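Local structure of phenazine biosynthesis protein PhzF family (Enterococcus faecalis, 1S7J) at residues E139-L142 and L146-V149; V184-R189 and A208-Y213. The protein is a member of the PhzF family and probably acts as an isomerase, although its substrate is not established. All coordinates share one frame; numbering follows the deposited sequence.

In the fold
Contact 1, the hairpin of 139-142 and 146-149, and contact 2, where 184-189 packs on helix 207-218, have centres about 12 Å apart. They meet at Y213 on that helix. Y213 OH lies 2.9 Å from E139 OE1, a probable hydrogen bond, and Y213 CG 3.7 Å from F147 CZ. The hairpin therefore borders one flank of the helix, while F186 and S188 approach another through L210. Strand 175-180 joins the two contacts, pairing in parallel with 146-149 and antiparallel with 186-192. Both contacts lie away from E46, the predicted active-site residue, and neither supplies a residue assigned to catalysis.

Contact 1 of 2, residues E139-L142 and L146-V149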
ATOM      1  N   GLU A 139     -17.328  15.284   3.855  1.00 60.01           N
ATOM      2  CA  GLU A 139     -16.171  16.124   4.146  1.00 58.68           C
ATOM      3  C   GLU A 139     -15.116  15.936   3.057  1.00 58.40           C
ATOM      4  O   GLU A 139     -15.050  14.878   2.425  1.00 58.72           O
ATOM      5  CB  GLU A 139     -15.579  15.739   5.508  1.00 61.61           C
ATOM      6  CG  GLU A 139     -16.620  15.645   6.641  1.00 62.90           C
ATOM      7  CD  GLU A 139     -16.024  15.212   7.977  1.00 66.84           C
ATOM      8  OE1 GLU A 139     -14.793  15.348   8.167  1.00 68.71           O
ATOM      9  OE2 GLU A 139     -16.799  14.742   8.847  1.00 68.60           O
ATOM     10  N   ALA A 140     -14.315  16.960   2.824  1.00 55.96           N
ATOM     11  CA  ALA A 140     -13.266  16.883   1.811  1.00 57.65           C
ATOM     12  C   ALA A 140     -11.966  17.469   2.354  1.00 56.43           C
ATOM     13  O   ALA A 140     -11.986  18.405   3.158  1.00 55.84           O
ATOM     14  CB  ALA A 140     -13.697  17.602   0.545  1.00 56.10           C
ATOM     15  N   TYR A 141     -10.840  16.871   1.954  1.00 53.44           N
ATOM     16  CA  TYR A 141      -9.515  17.305   2.390  1.00 51.65           C
ATOM     17  C   TYR A 141      -8.499  17.021   1.283  1.00 53.92           C
ATOM     18  O   TYR A 141      -8.805  16.319   0.315  1.00 54.45           O
ATOM     19  CB  TYR A 141      -9.098  16.550   3.652  1.00 45.54           C
ATOM     20  CG  TYR A 141     -10.054  16.657   4.820  1.00 42.83           C
ATOM     21  CD1 TYR A 141     -11.079  15.730   4.992  1.00 42.32           C
ATOM     22  CD2 TYR A 141      -9.904  17.653   5.778  1.00 42.39           C
ATOM     23  CE1 TYR A 141     -11.930  15.784   6.097  1.00 41.56           C
ATOM     24  CE2 TYR A 141     -10.748  17.720   6.894  1.00 42.96           C
ATOM     25  CZ  TYR A 141     -11.759  16.779   7.047  1.00 43.71           C
ATOM     26  OH  TYR A 141     -12.577  16.825   8.169  1.00 38.04           O
ATOM     27  N   LEU A 142      -7.300  17.584   1.409  1.00 54.04           N
ATOM     28  CA  LEU A 142      -6.258  17.358   0.418  1.00 56.25           C
ATOM     29  C   LEU A 142      -4.900  17.077   1.067  1.00 56.72           C
ATOM     30  O   LEU A 142      -4.595  17.571   2.153  1.00 55.88           O
ATOM     31  CB  LEU A 142      -6.168  18.551  -0.561  1.00 56.95           C
ATOM     32  CG  LEU A 142      -5.364  18.501  -1.898  1.00 60.12           C
ATOM     33  CD1 LEU A 142      -3.907  18.874  -1.680  1.00 60.42           C
ATOM     34  CD2 LEU A 142      -5.504  17.153  -2.609  1.00 60.01           C
ATOM     35  N   LEU A 146      -6.757  13.389  -2.957  1.00 54.05           N
ATOM     36  CA  LEU A 146      -7.996  13.975  -2.494  1.00 54.69           C
ATOM     37  C   LEU A 146      -8.475  13.028  -1.393  1.00 53.06           C
ATOM     38  O   LEU A 146      -8.203  11.829  -1.452  1.00 56.28           O
ATOM     39  CB  LEU A 146      -8.996  14.090  -3.632  1.00 56.52           C
ATOM     40  CG  LEU A 146      -8.735  15.343  -4.476  1.00 58.53           C
ATOM     41  CD1 LEU A 146      -9.392  15.232  -5.850  1.00 59.74           C
ATOM     42  CD2 LEU A 146      -9.223  16.576  -3.706  1.00 57.92           C
ATOM     43  N   PHE A 147      -9.195  13.543  -0.430  1.00 51.39           N
ATOM     44  CA  PHE A 147      -9.616  12.744   0.705  1.00 51.07           C
ATOM     45  C   PHE A 147     -11.078  13.029   1.036  1.00 53.03           C
ATOM     46  O   PHE A 147     -11.391  14.040   1.655  1.00 53.45           O
ATOM     47  CB  PHE A 147      -8.698  13.141   1.872  1.00 49.53           C
ATOM     48  CG  PHE A 147      -8.861  12.336   3.106  1.00 44.05           C
ATOM     49  CD1 PHE A 147      -7.919  11.367   3.440  1.00 39.54           C
ATOM     50  CD2 PHE A 147      -9.910  12.584   3.993  1.00 43.64           C
ATOM     51  CE1 PHE A 147      -8.009  10.662   4.639  1.00 37.34           C
ATOM     52  CE2 PHE A 147     -10.010  11.885   5.194  1.00 40.35           C
ATOM     53  CZ  PHE A 147      -9.056  10.919   5.516  1.00 40.45           C
ATOM     54  N   PHE A 148     -11.967  12.126   0.638  1.00 51.64           N
ATOM     55  CA  PHE A 148     -13.399  12.309   0.882  1.00 50.87           C
ATOM     56  C   PHE A 148     -13.936  11.388   1.948  1.00 50.16           C
ATOM     57  O   PHE A 148     -13.569  10.223   2.012  1.00 53.45           O
ATOM     58  CB  PHE A 148     -14.177  12.088  -0.413  1.00 48.74           C
ATOM     59  CG  PHE A 148     -13.624  12.819  -1.591  1.00 47.98           C
ATOM     60  CD1 PHE A 148     -13.248  12.130  -2.739  1.00 46.55           C
ATOM     61  CD2 PHE A 148     -13.462  14.213  -1.557  1.00 48.80           C
ATOM     62  CE1 PHE A 148     -12.724  12.800  -3.835  1.00 49.63           C
ATOM     63  CE2 PHE A 148     -12.941  14.892  -2.646  1.00 51.78           C
ATOM     64  CZ  PHE A 148     -12.568  14.185  -3.793  1.00 51.44           C
ATOM     65  N   VAL A 149     -14.814  11.911   2.786  1.00 50.48           N
ATOM     66  CA  VAL A 149     -15.428  11.120   3.844  1.00 50.86           C
ATOM     67  C   VAL A 149     -16.859  10.827   3.396  1.00 51.47           C
ATOM     68  O   VAL A 149     -17.568  11.726   2.949  1.00 52.68           O
ATOM     69  CB  VAL A 149     -15.425  11.877   5.191  1.00 50.20           C
ATOM     70  CG1 VAL A 149     -16.035  11.016   6.288  1.00 53.06           C
ATOM     71  CG2 VAL A 149     -13.994  12.278   5.558  1.00 50.87           C
TER
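Y141 and F147 pair across an antiparallel hairpin whose strands are joined by a three-residue connection. The backbone supplies the polar part. At this pair, Y141 N donates to F147 O (2.9 Å) and F147 N returns a bond to Y141 O (2.9 Å), both noticeably bent. The third bond, from V149 N to E139 O (3.0 Å), is much straighter, with 165° at the hydrogen. E139 O also receives a CA-H...O contact from F148, and F147 O one from A140.

Apolar contacts fall on both faces of the hairpin. On the face of E139, Y141, F147 and V149, Y141 CD1 touches F147 CD2 at 3.5 Å, with the ring planes at 81°. F147 has CG anti to its backbone N (chi1 -174°), whereas Y141 has CG anti to its carbonyl carbon; the side chains thus leave their strands in different directions and the rings meet obliquely. V149 CG2 reaches the Y141 ring edge near its plane, 4.1 Å from Y141 CE1, and lies alongside E139 CB. On the other face, A140 CB sits at the edge of the F148 ring, 4.0 Å from F148 CD2, and L142 CD2 meets L146 CD2 at 3.9 Å.

Within the first strand, Y141 OH donates to E139 OE1 (2.7 Å), which lies at the edge of the tyrosine ring and in its plane. This bond restricts rotation of both side chains. E139 OE1 is also hydrogen-bonded to Y213 OH, from helix 207-218. Two hydroxyls at this oxygen would be expected to stabilise the charged form of E139, and R217, at long range in a weak ion pair with E139 OE2, could add modest compensation.

Contact 2 of 2, residues V184-R189 and A208-Y213; sequences VDFVSR and ANLIPY
The ring of F186 approaches L210 and I211 obliquely, leading with its CE2-CZ end. F186 CE2 lies 3.8 Å from L210 CB and 3.9 Å from L210 CD1, and the two side chains cross at a slant. F186 CZ is 4.3 Å from I211 CG1 and equally far from I211 N, so the ring end comes loosely up to the helix backbone as well as to a side chain. W214, one turn along the helix from L210, stacks with the same phenyl ring. F186 adopts chi1 74°, which places CG between its own backbone N and carbonyl carbon and carries the ring across to the helix surface.

Two residues along, S188 again directs CB toward the helix, and S188 CB meets L210 CD1 at 4.1 Å through carbon alone. No hydrogen bond crosses between the segments. V187, between them, has its CB turned away, as expected for an extended strand with one face on the helix.

Strand 186-189 and helix 208-213 run nearly antiparallel, at 158°, with their axes 10.3 Å apart. This strand-on-helix packing is consistent with the diaminopimelate epimerase-like fold of the PhzF family, in which each of two domains wraps strands around a central helix; helix 207-218 would be the central helix of one of them. The helix is kinked at P212, whose ring nitrogen has no hydrogen to offer the preceding turn.

L210 also touches I176 and T178 of the neighbouring strand 175-180, and I211 reaches C237 and V239. On the strand side, A225 packs against F186 and Q227 against S188, both from the parallel neighbour 222-227.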
ATOM      1  N   VAL A 184     -14.825  -2.391  12.513  1.00 54.28           N
ATOM      2  CA  VAL A 184     -13.463  -1.899  12.640  1.00 50.39           C
ATOM      3  C   VAL A 184     -13.552  -0.379  12.874  1.00 49.21           C
ATOM      4  O   VAL A 184     -14.637   0.194  12.752  1.00 49.25           O
ATOM      5  CB  VAL A 184     -12.663  -2.240  11.349  1.00 51.13           C
ATOM      6  CG1 VAL A 184     -12.637  -1.069  10.384  1.00 49.68           C
ATOM      7  CG2 VAL A 184     -11.298  -2.741  11.687  1.00 51.17           C
ATOM      8  N   ASP A 185     -12.445   0.259  13.221  1.00 47.39           N
ATOM      9  CA  ASP A 185     -12.484   1.702  13.471  1.00 47.71           C
ATOM     10  C   ASP A 185     -12.803   2.545  12.233  1.00 47.51           C
ATOM     11  O   ASP A 185     -13.614   3.470  12.300  1.00 48.31           O
ATOM     12  CB  ASP A 185     -11.197   2.186  14.162  1.00 48.45           C
ATOM     13  CG  ASP A 185     -11.162   1.824  15.652  1.00 51.01           C
ATOM     14  OD1 ASP A 185     -12.243   1.611  16.251  1.00 53.15           O
ATOM     15  OD2 ASP A 185     -10.059   1.765  16.223  1.00 52.49           O
ATOM     16  N   PHE A 186     -12.156   2.238  11.112  1.00 45.23           N
ATOM     17  CA  PHE A 186     -12.409   2.956   9.871  1.00 39.01           C
ATOM     18  C   PHE A 186     -12.049   2.128   8.641  1.00 39.68           C
ATOM     19  O   PHE A 186     -11.184   1.247   8.701  1.00 35.40           O
ATOM     20  CB  PHE A 186     -11.677   4.303   9.848  1.00 37.12           C
ATOM     21  CG  PHE A 186     -10.185   4.202   9.643  1.00 38.51           C
ATOM     22  CD1 PHE A 186      -9.315   4.224  10.733  1.00 36.22           C
ATOM     23  CD2 PHE A 186      -9.644   4.160   8.356  1.00 36.02           C
ATOM     24  CE1 PHE A 186      -7.928   4.220  10.543  1.00 37.24           C
ATOM     25  CE2 PHE A 186      -8.267   4.155   8.159  1.00 36.93           C
ATOM     26  CZ  PHE A 186      -7.406   4.186   9.258  1.00 37.62           C
ATOM     27  N   VAL A 187     -12.732   2.407   7.538  1.00 37.43           N
ATOM     28  CA  VAL A 187     -12.504   1.711   6.276  1.00 38.28           C
ATOM     29  C   VAL A 187     -12.124   2.689   5.185  1.00 37.69           C
ATOM     30  O   VAL A 187     -12.393   3.872   5.301  1.00 38.73           O
ATOM     31  CB  VAL A 187     -13.758   0.944   5.834  1.00 36.48           C
ATOM     32  CG1 VAL A 187     -13.941  -0.290   6.693  1.00 36.86           C
ATOM     33  CG2 VAL A 187     -14.979   1.838   5.931  1.00 34.48           C
ATOM     34  N   SER A 188     -11.534   2.198   4.114  1.00 37.49           N
ATOM     35  CA  SER A 188     -11.146   3.056   3.014  1.00 36.41           C
ATOM     36  C   SER A 188     -11.058   2.286   1.715  1.00 36.27           C
ATOM     37  O   SER A 188     -11.296   1.080   1.676  1.00 36.53           O
ATOM     38  CB  SER A 188      -9.795   3.719   3.307  1.00 36.84           C
ATOM     39  OG  SER A 188      -8.749   2.760   3.400  1.00 33.88           O
ATOM     40  N   ARG A 189     -10.794   3.019   0.638  1.00 37.40           N
ATOM     41  CA  ARG A 189     -10.604   2.490  -0.719  1.00 35.80           C
ATOM     42  C   ARG A 189      -9.797   3.574  -1.405  1.00 34.89           C
ATOM     43  O   ARG A 189     -10.044   4.756  -1.184  1.00 33.41           O
ATOM     44  CB  ARG A 189     -11.938   2.269  -1.446  1.00 33.26           C
ATOM     45  CG  ARG A 189     -12.705   1.055  -0.980  1.00 34.80           C
ATOM     46  CD  ARG A 189     -13.991   0.890  -1.742  1.00 34.15           C
ATOM     47  NE  ARG A 189     -13.767   0.633  -3.166  1.00 32.26           N
ATOM     48  CZ  ARG A 189     -14.736   0.353  -4.041  1.00 30.10           C
ATOM     49  NH1 ARG A 189     -14.434   0.132  -5.306  1.00 18.26           N
ATOM     50  NH2 ARG A 189     -16.000   0.310  -3.646  1.00 29.70           N
ATOM     51  N   ALA A 208      -1.216   7.701   5.657  1.00 31.69           N
ATOM     52  CA  ALA A 208      -0.510   8.853   6.215  1.00 35.21           C
ATOM     53  C   ALA A 208      -1.586   9.945   6.426  1.00 35.54           C
ATOM     54  O   ALA A 208      -1.490  10.749   7.332  1.00 33.57           O
ATOM     55  CB  ALA A 208       0.548   9.351   5.242  1.00 36.45           C
ATOM     56  N   ASN A 209      -2.601   9.934   5.556  1.00 35.29           N
ATOM     57  CA  ASN A 209      -3.717  10.881   5.632  1.00 37.88           C
ATOM     58  C   ASN A 209      -4.837  10.257   6.469  1.00 38.22           C
ATOM     59  O   ASN A 209      -5.465  10.929   7.284  1.00 39.69           O
ATOM     60  CB  ASN A 209      -4.276  11.187   4.229  1.00 36.44           C
ATOM     61  CG  ASN A 209      -3.266  11.895   3.323  1.00 40.55           C
ATOM     62  OD1 ASN A 209      -2.409  12.643   3.788  1.00 41.60           O
ATOM     63  ND2 ASN A 209      -3.412  11.683   2.012  1.00 46.74           N
ATOM     64  N   LEU A 210      -5.093   8.967   6.227  1.00 38.15           N
ATOM     65  CA  LEU A 210      -6.139   8.209   6.936  1.00 36.12           C
ATOM     66  C   LEU A 210      -5.984   8.128   8.439  1.00 35.65           C
ATOM     67  O   LEU A 210      -6.920   8.431   9.181  1.00 36.81           O
ATOM     68  CB  LEU A 210      -6.224   6.770   6.392  1.00 38.18           C
ATOM     69  CG  LEU A 210      -7.104   6.438   5.192  1.00 39.85           C
ATOM     70  CD1 LEU A 210      -8.486   6.981   5.434  1.00 37.68           C
ATOM     71  CD2 LEU A 210      -6.533   7.014   3.934  1.00 44.86           C
ATOM     72  N   ILE A 211      -4.839   7.612   8.891  1.00 32.47           N
ATOM     73  CA  ILE A 211      -4.585   7.458  10.318  1.00 35.18           C
ATOM     74  C   ILE A 211      -4.681   8.789  11.110  1.00 38.75           C
ATOM     75  O   ILE A 211      -5.385   8.856  12.118  1.00 37.45           O
ATOM     76  CB  ILE A 211      -3.237   6.704  10.586  1.00 36.22           C
ATOM     77  CG1 ILE A 211      -3.302   5.314   9.937  1.00 35.21           C
ATOM     78  CG2 ILE A 211      -2.998   6.535  12.089  1.00 27.34           C
ATOM     79  CD1 ILE A 211      -2.071   4.471  10.171  1.00 30.70           C
ATOM     80  N   PRO A 212      -3.957   9.837  10.678  1.00 42.23           N
ATOM     81  CA  PRO A 212      -4.040  11.107  11.400  1.00 47.42           C
ATOM     82  C   PRO A 212      -5.503  11.556  11.549  1.00 49.98           C
ATOM     83  O   PRO A 212      -5.965  11.851  12.654  1.00 48.76           O
ATOM     84  CB  PRO A 212      -3.270  12.051  10.487  1.00 46.62           C
ATOM     85  CG  PRO A 212      -2.192  11.175   9.976  1.00 43.24           C
ATOM     86  CD  PRO A 212      -2.943   9.917   9.611  1.00 44.83           C
ATOM     87  N   TYR A 213      -6.220  11.569  10.421  1.00 50.24           N
ATOM     88  CA  TYR A 213      -7.617  11.978  10.396  1.00 54.76           C
ATOM     89  C   TYR A 213      -8.500  11.240  11.399  1.00 55.36           C
ATOM     90  O   TYR A 213      -9.272  11.872  12.138  1.00 56.70           O
ATOM     91  CB  TYR A 213      -8.210  11.807   8.975  1.00 56.98           C
ATOM     92  CG  TYR A 213      -9.709  12.066   8.923  1.00 59.62           C
ATOM     93  CD1 TYR A 213     -10.619  11.048   9.225  1.00 61.14           C
ATOM     94  CD2 TYR A 213     -10.209  13.339   8.657  1.00 60.28           C
ATOM     95  CE1 TYR A 213     -11.981  11.292   9.277  1.00 62.20           C
ATOM     96  CE2 TYR A 213     -11.585  13.592   8.706  1.00 63.69           C
ATOM     97  CZ  TYR A 213     -12.462  12.556   9.022  1.00 64.20           C
ATOM     98  OH  TYR A 213     -13.810  12.776   9.106  1.00 65.35           O
TER